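Local coordinates for acyl-[acyl-carrier-protein]--UDP-N-acetylglucosamine O-acyltransferase (Leptospira interrogans, PDB 3I3A) that probably transfers a 3-hydroxyacyl chain from acyl carrier protein to a UDP-N-acetylglucosamine-type sugar nucleotide, an early step of lipid A biosynthesis, at residues I38-V43 / R56-A61; D84-R89 / N110-N115. All blocks are in the same frame, centred on the assembly; numbering follows the deposited sequence.

Interaction 1: residues I38-V43 / R56-A61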
loop_
_atom_site.group_PDB
_atom_site.type_symbol
_atom_site.label_atom_id
_atom_site.label_comp_id
_atom_site.label_asym_id
_atom_site.label_seq_id
_atom_site.Cartn_x
_atom_site.Cartn_y
_atom_site.Cartn_z
ATOM N N ILE A 38 -25.322 -4.317 4.742
ATOM C CA ILE A 38 -25.313 -2.868 4.532
ATOM C C ILE A 38 -24.167 -2.481 3.584
ATOM O O ILE A 38 -23.017 -2.890 3.778
ATOM C CB ILE A 38 -25.209 -2.075 5.877
ATOM C CG1 ILE A 38 -26.338 -2.470 6.837
ATOM C CG2 ILE A 38 -25.200 -0.552 5.624
ATOM C CD1 ILE A 38 -26.128 -2.007 8.270
ATOM N N ILE A 39 -24.512 -1.701 2.563
ATOM C CA ILE A 39 -23.576 -1.184 1.573
ATOM C C ILE A 39 -23.586 0.337 1.660
ATOM O O ILE A 39 -24.649 0.955 1.534
ATOM C CB ILE A 39 -23.983 -1.645 0.145
ATOM C CG1 ILE A 39 -23.753 -3.156 -0.008
ATOM C CG2 ILE A 39 -23.199 -0.898 -0.909
ATOM C CD1 ILE A 39 -24.721 -3.867 -0.930
ATOM N N GLU A 40 -22.417 0.947 1.866
ATOM C CA GLU A 40 -22.345 2.422 1.980
ATOM C C GLU A 40 -22.060 2.995 0.581
ATOM O O GLU A 40 -22.004 2.242 -0.396
ATOM C CB GLU A 40 -21.136 2.864 2.836
ATOM C CG GLU A 40 -21.260 2.517 4.319
ATOM C CD GLU A 40 -20.046 2.912 5.152
ATOM O OE1 GLU A 40 -19.106 3.551 4.615
ATOM O OE2 GLU A 40 -20.033 2.576 6.356
ATOM N N GLY A 41 -21.896 4.313 0.482
ATOM C CA GLY A 41 -21.613 4.956 -0.800
ATOM C C GLY A 41 -20.408 4.576 -1.637
ATOM O O GLY A 41 -19.425 4.073 -1.108
ATOM N N HIS A 42 -20.500 4.803 -2.947
ATOM C CA HIS A 42 -19.413 4.555 -3.919
ATOM C C HIS A 42 -18.880 3.119 -3.911
ATOM O O HIS A 42 -17.737 2.866 -4.308
ATOM C CB HIS A 42 -18.233 5.524 -3.710
ATOM C CG HIS A 42 -18.626 6.967 -3.708
ATOM N ND1 HIS A 42 -18.336 7.812 -2.661
ATOM C CD2 HIS A 42 -19.290 7.715 -4.621
ATOM C CE1 HIS A 42 -18.806 9.017 -2.925
ATOM N NE2 HIS A 42 -19.388 8.987 -4.111
ATOM N N VAL A 43 -19.713 2.182 -3.469
ATOM C CA VAL A 43 -19.348 0.764 -3.431
ATOM C C VAL A 43 -19.723 0.134 -4.770
ATOM O O VAL A 43 -20.742 0.491 -5.358
ATOM C CB VAL A 43 -20.049 0.017 -2.266
ATOM C CG1 VAL A 43 -19.828 -1.498 -2.354
ATOM C CG2 VAL A 43 -19.576 0.563 -0.916
ATOM N N ARG A 56 -20.935 -5.929 5.903
ATOM C CA ARG A 56 -20.843 -4.489 5.692
ATOM C C ARG A 56 -19.808 -4.130 4.639
ATOM O O ARG A 56 -18.675 -4.634 4.650
ATOM C CB ARG A 56 -20.567 -3.725 6.992
ATOM C CG ARG A 56 -20.870 -2.241 6.843
ATOM C CD ARG A 56 -20.921 -1.488 8.145
ATOM N NE ARG A 56 -21.182 -0.064 7.892
ATOM C CZ ARG A 56 -22.321 0.566 8.185
ATOM N NH1 ARG A 56 -23.323 -0.077 8.762
ATOM N NH2 ARG A 56 -22.450 1.853 7.912
ATOM N N PHE A 57 -20.201 -3.242 3.734
ATOM C CA PHE A 57 -19.295 -2.764 2.704
ATOM C C PHE A 57 -19.129 -1.266 2.866
ATOM O O PHE A 57 -20.061 -0.505 2.609
ATOM C CB PHE A 57 -19.820 -3.150 1.317
ATOM C CG PHE A 57 -19.937 -4.639 1.120
ATOM C CD1 PHE A 57 -21.084 -5.319 1.529
ATOM C CD2 PHE A 57 -18.892 -5.367 0.553
ATOM C CE1 PHE A 57 -21.201 -6.689 1.366
ATOM C CE2 PHE A 57 -19.003 -6.752 0.389
ATOM C CZ PHE A 57 -20.157 -7.413 0.791
ATOM N N HIS A 58 -17.945 -0.854 3.318
ATOM C CA HIS A 58 -17.637 0.572 3.550
ATOM C C HIS A 58 -17.322 1.277 2.244
ATOM O O HIS A 58 -16.995 0.632 1.248
ATOM C CB HIS A 58 -16.451 0.734 4.514
ATOM C CG HIS A 58 -16.782 0.447 5.948
ATOM N ND1 HIS A 58 -16.691 1.401 6.938
ATOM C CD2 HIS A 58 -17.196 -0.690 6.559
ATOM C CE1 HIS A 58 -17.022 0.860 8.099
ATOM N NE2 HIS A 58 -17.335 -0.407 7.897
ATOM N N GLN A 59 -17.399 2.603 2.268
ATOM C CA GLN A 59 -17.231 3.433 1.075
ATOM C C GLN A 59 -16.093 3.021 0.142
ATOM O O GLN A 59 -14.945 2.863 0.566
ATOM C CB GLN A 59 -17.060 4.910 1.445
ATOM C CG GLN A 59 -17.711 5.798 0.404
ATOM C CD GLN A 59 -16.983 7.067 0.131
ATOM O OE1 GLN A 59 -15.793 7.074 -0.206
ATOM N NE2 GLN A 59 -17.701 8.167 0.238
ATOM N N GLY A 60 -16.434 2.862 -1.135
ATOM C CA GLY A 60 -15.442 2.627 -2.170
ATOM C C GLY A 60 -14.933 1.199 -2.285
ATOM O O GLY A 60 -14.120 0.912 -3.156
ATOM N N ALA A 61 -15.404 0.306 -1.417
ATOM C CA ALA A 61 -15.041 -1.103 -1.521
ATOM C C ALA A 61 -15.506 -1.645 -2.871
ATOM O O ALA A 61 -16.609 -1.326 -3.333
ATOM C CB ALA A 61 -15.650 -1.905 -0.380
#
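E40 meets F57, R56, H58 and Q59 from its CB to its carboxylate. Its CB lies 3.5 Å from F57 O, the carbonyl that accepts the backbone N-H of E40 itself. CG stands anti to the carbonyl carbon (chi1 -69°), and from there the chain runs straight out past the F57 carbonyl to a carboxylate used on both oxygens. E40 OE1 accepts from Q59 N at 3.1 Å, the donor coming from above the carboxylate plane; K44 of the second subunit forms a salt bridge to the same oxygen. E40 OE2 is gripped side-on by R56, NH2 at 3.0 Å and NE at 3.3 Å, both on its anti side. OE2 lies in the guanidinium plane, although the two flat groups stand 75° apart. I38 CG2 packs over one guanidinium face, 3.7 Å from R56 NH1. OE2 also sits above one face of the H58 ring, whose ND1 is hydrogen-bonded to E90 OE2. On the other sheet face, I39 CG1 touches F57 CD1 at 3.8 Å, while V43 CG1 meets F57 CB at 4.0 Å. Parallel pairing of I38 with R56 (outer face) and I39 with F57 (inward) is typical of successive coils in the left-handed parallel beta-helix of hexapeptide acyltransferases.

Interaction 2: residues D84-R89 / N110-N115. With S2N (S-[2-({N-[(2R)-2-hydroxy-4-{[(S)-hydroxy(methoxy)phosphoryl]oxy}-3,3-dimethylbutanoyl]-beta-alanyl}amino)ethyl] (3R)-3-hydroxydodecanethioate), chain D.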
loop_
_atom_site.group_PDB
_atom_site.type_symbol
_atom_site.label_atom_id
_atom_site.label_comp_id
_atom_site.label_asym_id
_atom_site.label_seq_id
_atom_site.Cartn_x
_atom_site.Cartn_y
_atom_site.Cartn_z
ATOM N N ASP A 84 -21.107 -14.765 5.918
ATOM C CA ASP A 84 -21.867 -13.876 6.794
ATOM C C ASP A 84 -20.973 -13.011 7.691
ATOM O O ASP A 84 -19.843 -13.380 8.007
ATOM C CB ASP A 84 -22.839 -14.672 7.680
ATOM C CG ASP A 84 -23.764 -15.599 6.888
ATOM O OD1 ASP A 84 -24.170 -15.265 5.757
ATOM O OD2 ASP A 84 -24.112 -16.673 7.424
ATOM N N HIS A 85 -21.499 -11.863 8.114
ATOM C CA HIS A 85 -20.849 -11.041 9.149
ATOM C C HIS A 85 -19.412 -10.625 8.799
ATOM O O HIS A 85 -18.565 -10.490 9.679
ATOM C CB HIS A 85 -20.894 -11.745 10.519
ATOM C CG HIS A 85 -22.242 -11.741 11.167
ATOM N ND1 HIS A 85 -23.050 -12.857 11.209
ATOM C CD2 HIS A 85 -22.920 -10.761 11.811
ATOM C CE1 HIS A 85 -24.171 -12.563 11.847
ATOM N NE2 HIS A 85 -24.118 -11.297 12.223
ATOM N N ASN A 86 -19.151 -10.422 7.510
ATOM C CA ASN A 86 -17.864 -9.898 7.050
ATOM C C ASN A 86 -17.873 -8.373 6.967
ATOM O O ASN A 86 -18.889 -7.756 6.652
ATOM C CB ASN A 86 -17.471 -10.492 5.692
ATOM C CG ASN A 86 -17.342 -11.997 5.725
ATOM O OD1 ASN A 86 -16.368 -12.543 6.244
ATOM N ND2 ASN A 86 -18.326 -12.682 5.151
ATOM N N ILE A 87 -16.719 -7.776 7.243
ATOM C CA ILE A 87 -16.548 -6.334 7.173
ATOM C C ILE A 87 -15.467 -5.993 6.130
ATOM O O ILE A 87 -14.315 -6.389 6.252
ATOM C CB ILE A 87 -16.250 -5.738 8.572
ATOM C CG1 ILE A 87 -17.496 -5.903 9.475
ATOM C CG2 ILE A 87 -15.831 -4.268 8.463
ATOM C CD1 ILE A 87 -17.331 -5.450 10.939
ATOM N N PHE A 88 -15.876 -5.274 5.090
ATOM C CA PHE A 88 -14.962 -4.815 4.061
ATOM C C PHE A 88 -14.823 -3.313 4.222
ATOM O O PHE A 88 -15.792 -2.567 4.023
ATOM C CB PHE A 88 -15.504 -5.159 2.669
ATOM C CG PHE A 88 -15.713 -6.624 2.453
ATOM C CD1 PHE A 88 -16.852 -7.264 2.954
ATOM C CD2 PHE A 88 -14.779 -7.372 1.758
ATOM C CE1 PHE A 88 -17.045 -8.620 2.761
ATOM C CE2 PHE A 88 -14.965 -8.729 1.565
ATOM C CZ PHE A 88 -16.100 -9.355 2.070
ATOM N N ARG A 89 -13.620 -2.879 4.595
ATOM C CA ARG A 89 -13.372 -1.468 4.878
ATOM C C ARG A 89 -13.136 -0.685 3.593
ATOM O O ARG A 89 -13.189 -1.251 2.493
ATOM C CB ARG A 89 -12.206 -1.295 5.858
ATOM C CG ARG A 89 -12.497 -1.760 7.298
ATOM C CD ARG A 89 -13.776 -1.136 7.849
ATOM N NE ARG A 89 -13.734 0.331 7.859
ATOM C CZ ARG A 89 -13.578 1.079 8.950
ATOM N NH1 ARG A 89 -13.449 0.510 10.138
ATOM N NH2 ARG A 89 -13.565 2.401 8.856
ATOM N N ASN A 110 -14.925 -12.383 8.803
ATOM C CA ASN A 110 -13.630 -11.858 8.390
ATOM C C ASN A 110 -13.618 -10.334 8.365
ATOM O O ASN A 110 -14.660 -9.698 8.182
ATOM C CB ASN A 110 -13.240 -12.383 7.017
ATOM C CG ASN A 110 -13.082 -13.880 6.989
ATOM O OD1 ASN A 110 -12.090 -14.432 7.475
ATOM N ND2 ASN A 110 -14.056 -14.553 6.408
ATOM N N TYR A 111 -12.426 -9.761 8.552
ATOM C CA TYR A 111 -12.267 -8.319 8.549
ATOM C C TYR A 111 -11.247 -7.906 7.495
ATOM O O TYR A 111 -10.070 -8.266 7.580
ATOM C CB TYR A 111 -11.835 -7.840 9.930
ATOM C CG TYR A 111 -12.237 -6.419 10.249
ATOM C CD1 TYR A 111 -11.528 -5.332 9.726
ATOM C CD2 TYR A 111 -13.327 -6.155 11.084
ATOM C CE1 TYR A 111 -11.906 -4.011 10.022
ATOM C CE2 TYR A 111 -13.708 -4.839 11.387
ATOM C CZ TYR A 111 -12.997 -3.777 10.852
ATOM O OH TYR A 111 -13.379 -2.482 11.158
ATOM N N PHE A 112 -11.697 -7.158 6.499
ATOM C CA PHE A 112 -10.795 -6.659 5.469
ATOM C C PHE A 112 -10.639 -5.166 5.666
ATOM O O PHE A 112 -11.586 -4.409 5.462
ATOM C CB PHE A 112 -11.317 -7.011 4.075
ATOM C CG PHE A 112 -11.591 -8.476 3.903
ATOM C CD1 PHE A 112 -12.786 -9.025 4.356
ATOM C CD2 PHE A 112 -10.631 -9.319 3.345
ATOM C CE1 PHE A 112 -13.038 -10.384 4.230
ATOM C CE2 PHE A 112 -10.870 -10.682 3.215
ATOM C CZ PHE A 112 -12.075 -11.218 3.656
ATOM N N MET A 113 -9.452 -4.761 6.110
ATOM C CA MET A 113 -9.187 -3.364 6.433
ATOM C C MET A 113 -9.030 -2.506 5.176
ATOM O O MET A 113 -8.936 -3.039 4.060
ATOM C CB MET A 113 -7.977 -3.232 7.362
ATOM C CG MET A 113 -8.260 -3.739 8.798
ATOM S SD MET A 113 -7.069 -3.337 10.121
ATOM C CE MET A 113 -6.525 -1.742 9.674
ATOM N N GLY A 114 -9.019 -1.184 5.363
ATOM C CA GLY A 114 -8.955 -0.257 4.237
ATOM C C GLY A 114 -7.812 -0.601 3.296
ATOM O O GLY A 114 -6.726 -0.986 3.737
ATOM N N ASN A 115 -8.066 -0.483 1.999
ATOM C CA ASN A 115 -7.042 -0.707 0.987
ATOM C C ASN A 115 -6.509 -2.136 0.894
ATOM O O ASN A 115 -5.570 -2.373 0.149
ATOM C CB ASN A 115 -5.849 0.256 1.178
ATOM C CG ASN A 115 -6.030 1.560 0.454
ATOM O OD1 ASN A 115 -7.026 1.770 -0.230
ATOM N ND2 ASN A 115 -5.057 2.464 0.603
HETATM C CAA S2N D . -4.805 -0.793 14.207
HETATM C CAB S2N D . -5.773 0.020 13.344
HETATM C CAC S2N D . -5.032 0.725 12.206
HETATM C CAD S2N D . -4.316 -0.313 11.340
HETATM C CAE S2N D . -3.355 0.361 10.359
HETATM C CAF S2N D . -2.248 -0.604 9.927
HETATM C CAG S2N D . -0.923 -0.256 10.607
HETATM C CAH S2N D . -0.011 -1.482 10.693
HETATM C CAI S2N D . 1.178 -1.217 11.619
HETATM C CAJ S2N D . 2.201 -2.353 11.536
HETATM C CAK S2N D . 3.051 -2.419 12.805
HETATM C CAL S2N D . 4.290 -3.291 12.591
HETATM C CAP S2N D . -3.104 -2.891 14.684
HETATM C CAQ S2N D . -2.085 -3.001 13.548
HETATM C CAS S2N D . -0.242 -4.612 13.664
HETATM C CAT S2N D . 1.091 -4.960 14.329
HETATM C CAU S2N D . 1.033 -6.344 14.982
HETATM N NAR S2N D . -0.802 -3.481 14.083
HETATM O OAM S2N D . -4.031 -0.232 14.981
HETATM O OAN S2N D . -5.968 1.452 11.405
HETATM O OAY S2N D . -0.734 -5.346 12.807
HETATM S SAO S2N D . -4.799 -2.539 14.091
HETATM C CAW S2N D . -0.110 -6.305 17.147
HETATM C CAX S2N D . 1.177 -5.794 17.798
HETATM N NAV S2N D . -0.160 -6.181 15.825
HETATM O OAZ S2N D . -1.039 -6.731 17.833
HETATM C CBA S2N D . 1.812 -6.914 18.624
HETATM C CBB S2N D . 3.336 -6.779 18.579
HETATM C CBF S2N D . 7.164 -6.400 19.545
HETATM C CBG S2N D . 1.404 -8.270 18.044
HETATM C CBH S2N D . 1.334 -6.814 20.072
HETATM O OBC S2N D . 3.921 -7.163 19.826
HETATM O OBE S2N D . 6.015 -5.576 19.753
HETATM O OBI S2N D . 2.090 -5.374 16.781
HETATM O OBJ S2N D . 3.871 -4.862 21.096
HETATM O OBK S2N D . 5.387 -6.820 21.981
HETATM P PBD S2N D . 4.798 -6.106 20.663
HETATM O O HOH W 1 -16.167 -9.160 10.676
#
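N86 and N110 run alongside each other with their amide planes only 3° apart, and N86 OD1 accepts twice from one residue: from N110 N at 2.9 Å and from N110 ND2 at 3.1 Å. The pattern runs on in both directions, N55 OD1 accepting from N86 N and N110 OD1 from N128 N, so that asparagines hydrogen-bonded in series link one coil to the next. Two residues on, F88 and F112 form a parallel-displaced pair (planes 6° apart) with little ring overlap, F88 CE2 meeting F112 CD1 at 3.6 Å. Parallel pairing of successive coils, here I87 with Y111 and F88 with F112, belongs to the left-handed parallel beta-helix of the hexapeptide family. On the outer face, CG of Y111 stands anti to the backbone N (chi1 -153°), bringing the ring beneath I87 CG2, a CH-pi contact 3.9 Å from the centroid. The Y111 hydroxyl takes R89 NH1 at 3.2 Å, in the guanidinium plane. R89 bends twice to get there, and its NH2 bonds to M66 O of the second subunit. A water donates to both H85 O and N110 O. M113 CB points away from 84-89; its CE approaches S2N carbon CAD, modelled rather short.

After earlier coils through strand 20-21, the chain makes the coil from strand 38-39 to strand 56-57, which interaction 1 closes. It then passes through strands 62-63 and 80-82 and arrives at strand 87-88, beside 56-57. The next coil ends at strand 111-112, where interaction 2 closes it. The two loops follow in series; neither nests in nor crosses the other. Strands 56-57 and 87-88 fuse them into one sheet: R56 N lies 2.8 Å from N86 O, H58 N as far from F88 O, both probable hydrogen bonds. F57 stacks on F88, so the aromatic packing continues across both contacts. Residues following the strands in both contacts reach the second and third subunits.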